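Local coordinates for N utilization substance protein B homolog (Thermotoga maritima, PDB 1TZV) that probably takes part in transcription antitermination by binding RNA, with the boxA sequence of ribosomal RNA operons as its expected target, at residues R52-K55 against E56-M60; V102-D105 against E106-I110. One frame throughout, in Å; residues are numbered along the deposited sequence.

Contact 1: residues R52-K55 against E56-M60; sequences RGIK and ENLSM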
ATOM      1  N   ARG A  52       5.613  -9.259  -2.573  1.00 16.95           N
ATOM      2  CA  ARG A  52       6.085 -10.363  -1.740  1.00 19.56           C
ATOM      3  C   ARG A  52       6.193  -9.933  -0.284  1.00 17.14           C
ATOM      4  O   ARG A  52       5.891 -10.719   0.618  1.00 18.74           O
ATOM      5  CB  ARG A  52       7.415 -10.899  -2.263  1.00 19.39           C
ATOM      6  CG  ARG A  52       7.198 -11.731  -3.519  1.00 27.99           C
ATOM      7  CD  ARG A  52       8.478 -12.284  -4.110  1.00 27.31           C
ATOM      8  NE  ARG A  52       9.122 -13.292  -3.269  1.00 26.33           N
ATOM      9  CZ  ARG A  52      10.221 -13.950  -3.640  1.00 22.09           C
ATOM     10  NH1 ARG A  52      10.760 -13.685  -4.820  1.00 28.67           N
ATOM     11  NH2 ARG A  52      10.773 -14.849  -2.840  1.00 24.96           N
ATOM     12  N   GLY A  53       6.592  -8.680  -0.061  1.00 17.08           N
ATOM     13  CA  GLY A  53       6.712  -8.159   1.291  1.00 16.55           C
ATOM     14  C   GLY A  53       5.374  -8.040   1.996  1.00 18.00           C
ATOM     15  O   GLY A  53       5.251  -8.315   3.187  1.00 19.45           O
ATOM     16  N   ILE A  54       4.353  -7.623   1.252  1.00 16.79           N
ATOM     17  CA  ILE A  54       3.027  -7.490   1.830  1.00 17.57           C
ATOM     18  C   ILE A  54       2.485  -8.890   2.111  1.00 18.29           C
ATOM     19  O   ILE A  54       1.918  -9.139   3.170  1.00 19.99           O
ATOM     20  CB  ILE A  54       2.107  -6.705   0.875  1.00 14.98           C
ATOM     21  CG1 ILE A  54       2.582  -5.240   0.820  1.00 15.65           C
ATOM     22  CG2 ILE A  54       0.645  -6.824   1.323  1.00 17.45           C
ATOM     23  CD1 ILE A  54       2.025  -4.443  -0.352  1.00 16.76           C
ATOM     24  N   LYS A  55       2.696  -9.820   1.185  1.00 20.37           N
ATOM     25  CA  LYS A  55       2.201 -11.176   1.401  1.00 23.79           C
ATOM     26  C   LYS A  55       2.867 -11.834   2.610  1.00 22.30           C
ATOM     27  O   LYS A  55       2.194 -12.458   3.430  1.00 27.28           O
ATOM     28  CB  LYS A  55       2.433 -12.034   0.148  1.00 25.32           C
ATOM     29  CG  LYS A  55       1.858 -13.436   0.276  1.00 26.02           C
ATOM     30  CD  LYS A  55       1.717 -14.148  -1.060  1.00 36.53           C
ATOM     31  CE  LYS A  55       3.041 -14.629  -1.608  1.00 41.80           C
ATOM     32  NZ  LYS A  55       2.831 -15.572  -2.744  1.00 38.67           N
ATOM     33  N   GLU A  56       4.180 -11.668   2.727  0.50 21.70           N
ATOM     34  CA  GLU A  56       4.962 -12.252   3.819  0.50 25.68           C
ATOM     35  C   GLU A  56       4.652 -11.662   5.189  0.50 27.84           C
ATOM     36  O   GLU A  56       4.762 -12.346   6.207  0.50 27.44           O
ATOM     37  CB  GLU A  56       6.462 -12.083   3.524  0.50 28.30           C
ATOM     38  CG  GLU A  56       7.377 -12.070   4.754  0.50 35.69           C
ATOM     39  CD  GLU A  56       7.469 -13.410   5.464  0.50 44.58           C
ATOM     40  OE1 GLU A  56       8.058 -13.454   6.566  0.50 45.59           O
ATOM     41  OE2 GLU A  56       6.962 -14.419   4.928  0.50 47.47           O
ATOM     42  N   ASN A  57       4.263 -10.394   5.215  1.00 20.70           N
ATOM     43  CA  ASN A  57       3.979  -9.713   6.475  1.00 21.13           C
ATOM     44  C   ASN A  57       2.488  -9.340   6.644  1.00 16.96           C
ATOM     45  O   ASN A  57       2.163  -8.513   7.489  1.00 18.58           O
ATOM     46  CB  ASN A  57       4.823  -8.436   6.551  1.00 21.27           C
ATOM     47  CG  ASN A  57       6.325  -8.708   6.602  1.00 26.72           C
ATOM     48  OD1 ASN A  57       6.862  -9.104   7.639  1.00 30.00           O
ATOM     49  ND2 ASN A  57       7.005  -8.485   5.483  1.00 29.91           N
ATOM     50  N   LEU A  58       1.594  -9.968   5.889  1.00 19.17           N
ATOM     51  CA  LEU A  58       0.181  -9.577   5.931  1.00 17.73           C
ATOM     52  C   LEU A  58      -0.452  -9.563   7.316  1.00 20.77           C
ATOM     53  O   LEU A  58      -1.119  -8.600   7.684  1.00 18.51           O
ATOM     54  CB  LEU A  58      -0.655 -10.459   4.999  1.00 21.20           C
ATOM     55  CG  LEU A  58      -2.062  -9.906   4.750  1.00 18.70           C
ATOM     56  CD1 LEU A  58      -1.973  -8.548   4.082  1.00 22.14           C
ATOM     57  CD2 LEU A  58      -2.867 -10.870   3.898  1.00 26.39           C
ATOM     58  N   SER A  59      -0.253 -10.622   8.092  1.00 20.59           N
ATOM     59  CA  SER A  59      -0.837 -10.681   9.429  1.00 20.82           C
ATOM     60  C   SER A  59      -0.336  -9.555  10.318  1.00 18.08           C
ATOM     61  O   SER A  59      -1.125  -8.902  11.006  1.00 18.73           O
ATOM     62  CB  SER A  59      -0.520 -12.025  10.095  1.00 24.37           C
ATOM     63  OG  SER A  59      -1.144 -13.087   9.405  1.00 35.29           O
ATOM     64  N   MET A  60       0.973  -9.340  10.328  1.00 17.67           N
ATOM     65  CA  MET A  60       1.545  -8.291  11.154  1.00 19.57           C
ATOM     66  C   MET A  60       1.051  -6.914  10.692  1.00 18.22           C
ATOM     67  O   MET A  60       0.741  -6.053  11.503  1.00 17.94           O
ATOM     68  CB  MET A  60       3.074  -8.382  11.104  1.00 24.90           C
ATOM     69  CG  MET A  60       3.806  -7.286  11.847  1.00 23.29           C
ATOM     70  SD  MET A  60       3.988  -5.833  10.803  1.00 29.93           S
ATOM     71  CE  MET A  60       5.306  -6.335   9.755  1.00 35.39           C
TER
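The carbonyl oxygen of G53 is gripped twice by one residue, N57, which donates to it from both backbone and side chain. The amide nitrogen ND2 of N57 lies 2.9 Å from G53 O, with an N-H...O angle of 154°, whereas the backbone N of N57 reaches the same oxygen at 3.1 Å along a more bent path of 138°. The first torsion of N57 (chi1 -65°) keeps CG beside the backbone N and anti to the carbonyl carbon, which lets ND2 reach the very oxygen that N57 N reaches. G53 O is tilted a little out of the amide plane of N57. One residue earlier, E56 N bonds R52 O at 2.9 Å, an i to i+4 bond of the same kind as that from N57 N to G53 O. N57 then leaves helical backbone angles and stands immediately before the next helix, making this the junction between helices 41-56 and 58-66 of the all-helical NusB fold. N57 N also lies 3.4 Å from I54 O, a weak bond. Across the bend, I54 CG2 meets L58 CD1 at 4.2 Å, the two side chains running at a slant to each other. Buried I54 packs on V12 and L16 of helix 5-19 and Y90 of helix 79-94, while on the exposed side K55 NZ forms salt bridges with D26 and E28.

Contact 2: residues V102-D105 against E106-I110; sequences VTID and EAIEI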
ATOM      1  N   VAL A 102       6.073  11.272   1.865  1.00 18.16           N
ATOM      2  CA  VAL A 102       5.816  10.757   0.523  1.00 21.45           C
ATOM      3  C   VAL A 102       4.874   9.548   0.588  1.00 18.79           C
ATOM      4  O   VAL A 102       3.901   9.444  -0.178  1.00 18.82           O
ATOM      5  CB  VAL A 102       7.133  10.365  -0.190  1.00 23.41           C
ATOM      6  CG1 VAL A 102       6.847   9.585  -1.443  1.00 24.09           C
ATOM      7  CG2 VAL A 102       7.913  11.621  -0.549  1.00 22.98           C
ATOM      8  N   THR A 103       5.132   8.633   1.506  1.00 16.60           N
ATOM      9  CA  THR A 103       4.283   7.462   1.648  1.00 16.71           C
ATOM     10  C   THR A 103       2.868   7.906   1.962  1.00 17.38           C
ATOM     11  O   THR A 103       1.905   7.444   1.334  1.00 16.74           O
ATOM     12  CB  THR A 103       4.793   6.558   2.774  1.00 17.52           C
ATOM     13  OG1 THR A 103       6.048   5.999   2.372  1.00 18.40           O
ATOM     14  CG2 THR A 103       3.792   5.427   3.066  1.00 17.93           C
ATOM     15  N   ILE A 104       2.703   8.813   2.909  1.00 16.34           N
ATOM     16  CA  ILE A 104       1.360   9.226   3.285  1.00 18.81           C
ATOM     17  C   ILE A 104       0.656  10.013   2.179  1.00 17.10           C
ATOM     18  O   ILE A 104      -0.490   9.709   1.828  1.00 16.35           O
ATOM     19  CB  ILE A 104       1.394  10.020   4.620  1.00 15.06           C
ATOM     20  CG1 ILE A 104       1.920   9.106   5.735  1.00 19.21           C
ATOM     21  CG2 ILE A 104       0.013  10.559   4.950  1.00 17.56           C
ATOM     22  CD1 ILE A 104       2.031   9.793   7.083  1.00 26.53           C
ATOM     23  N   ASP A 105       1.329  10.996   1.603  1.00 16.19           N
ATOM     24  CA  ASP A 105       0.720  11.794   0.551  1.00 16.18           C
ATOM     25  C   ASP A 105       0.299  10.939  -0.647  1.00 16.59           C
ATOM     26  O   ASP A 105      -0.785  11.113  -1.200  1.00 17.04           O
ATOM     27  CB  ASP A 105       1.680  12.897   0.066  1.00 18.58           C
ATOM     28  CG  ASP A 105       1.852  14.026   1.072  1.00 21.71           C
ATOM     29  OD1 ASP A 105       2.654  14.944   0.786  1.00 23.94           O
ATOM     30  OD2 ASP A 105       1.201  14.004   2.136  1.00 22.42           O
ATOM     31  N   GLU A 106       1.150  10.013  -1.067  0.50 16.69           N
ATOM     32  CA  GLU A 106       0.815   9.171  -2.212  0.50 16.86           C
ATOM     33  C   GLU A 106      -0.313   8.203  -1.902  0.50 21.99           C
ATOM     34  O   GLU A 106      -1.150   7.914  -2.756  0.50 18.01           O
ATOM     35  CB  GLU A 106       2.037   8.384  -2.676  0.50 24.21           C
ATOM     36  CG  GLU A 106       3.117   9.238  -3.284  0.50 25.57           C
ATOM     37  CD  GLU A 106       2.572  10.177  -4.330  0.50 26.53           C
ATOM     38  OE1 GLU A 106       1.774   9.725  -5.171  0.50 21.96           O
ATOM     39  OE2 GLU A 106       2.943  11.365  -4.317  0.50 22.74           O
ATOM     40  N   ALA A 107      -0.343   7.707  -0.674  1.00 15.38           N
ATOM     41  CA  ALA A 107      -1.377   6.754  -0.273  1.00 16.02           C
ATOM     42  C   ALA A 107      -2.721   7.502  -0.308  1.00 16.75           C
ATOM     43  O   ALA A 107      -3.729   6.973  -0.781  1.00 17.11           O
ATOM     44  CB  ALA A 107      -1.104   6.243   1.125  1.00 16.86           C
ATOM     45  N   ILE A 108      -2.756   8.723   0.207  1.00 15.79           N
ATOM     46  CA  ILE A 108      -3.966   9.535   0.193  1.00 17.36           C
ATOM     47  C   ILE A 108      -4.425   9.722  -1.258  1.00 16.53           C
ATOM     48  O   ILE A 108      -5.631   9.670  -1.537  1.00 16.11           O
ATOM     49  CB  ILE A 108      -3.706  10.933   0.831  1.00 17.37           C
ATOM     50  CG1 ILE A 108      -3.496  10.798   2.339  1.00 18.84           C
ATOM     51  CG2 ILE A 108      -4.863  11.891   0.534  1.00 18.15           C
ATOM     52  CD1 ILE A 108      -2.849  12.047   2.956  1.00 19.70           C
ATOM     53  N   GLU A 109      -3.495   9.958  -2.174  1.00 14.88           N
ATOM     54  CA  GLU A 109      -3.839  10.128  -3.590  1.00 16.29           C
ATOM     55  C   GLU A 109      -4.554   8.886  -4.118  1.00 16.21           C
ATOM     56  O   GLU A 109      -5.551   9.011  -4.856  1.00 17.13           O
ATOM     57  CB  GLU A 109      -2.593  10.357  -4.450  1.00 18.24           C
ATOM     58  CG  GLU A 109      -1.944  11.746  -4.400  1.00 25.29           C
ATOM     59  CD  GLU A 109      -0.582  11.778  -5.121  1.00 39.53           C
ATOM     60  OE1 GLU A 109      -0.280  10.843  -5.902  1.00 37.81           O
ATOM     61  OE2 GLU A 109       0.190  12.742  -4.914  1.00 34.95           O
ATOM     62  N   ILE A 110      -4.069   7.693  -3.780  1.00 16.07           N
ATOM     63  CA  ILE A 110      -4.724   6.482  -4.261  1.00 15.27           C
ATOM     64  C   ILE A 110      -6.111   6.361  -3.650  1.00 16.99           C
ATOM     65  O   ILE A 110      -7.073   6.030  -4.348  1.00 16.65           O
ATOM     66  CB  ILE A 110      -3.883   5.223  -3.941  1.00 14.13           C
ATOM     67  CG1 ILE A 110      -2.524   5.312  -4.654  1.00 16.58           C
ATOM     68  CG2 ILE A 110      -4.636   3.955  -4.417  1.00 15.75           C
ATOM     69  CD1 ILE A 110      -1.573   4.128  -4.326  1.00 16.66           C
TER
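Four successive i to i+4 backbone bonds join V102-D105 to E106-I110, from E106 N to V102 O at 2.9 Å through E109 N to D105 O at 3.1 Å; the straightest is I108 N to I104 O, at 167°. The CA-CB bond of I108 points back at the preceding turn: its CG1 is 3.2 Å from I104 O, and its CD1 meets I104 CG2 at 3.8 Å. In I104 it is the CG2 branch that makes this contact, being set beside the carbonyl carbon while CG1 turns toward the backbone N (chi1 -62°). This is regular alpha-helix, part of helix 100-114 in the NusB fold, and its residues divide among different neighbours: I104 and I108 touch helix 117-134, whereas T103 and A107 pack on A88 of helix 79-94. On another face, in the conformer of E106 given, V102 and E106 run side by side, V102 CG1 lying 4.2 Å from E106 CG. In that conformer E106 OE1 forms a salt bridge with R6 of helix 5-19, as does E109 OE1; the arginine's charge would probably offset that of the two carboxylates.

In the fold
From the N terminus, the chain lays down helix 5-19 before reaching contact 1, where helix 41-56 passes into helix 58-66. Helix 79-94 follows, and contact 2 comes later, within helix 100-114. Each contact closes only a local turn between adjoining residues, and the two stand in series, neither enclosing nor crossing the other. Their centres are 20 Å apart, on opposite sides of the chain's centre, and their nearest atoms remain about 10 Å apart. What connects them is shared neighbours: both touch helices 5-19 and 79-94. Contact 1 also ties in the start of helix 27-34 through K55, and contact 2 additionally meets helix 117-134, linking that later helix to the same framework.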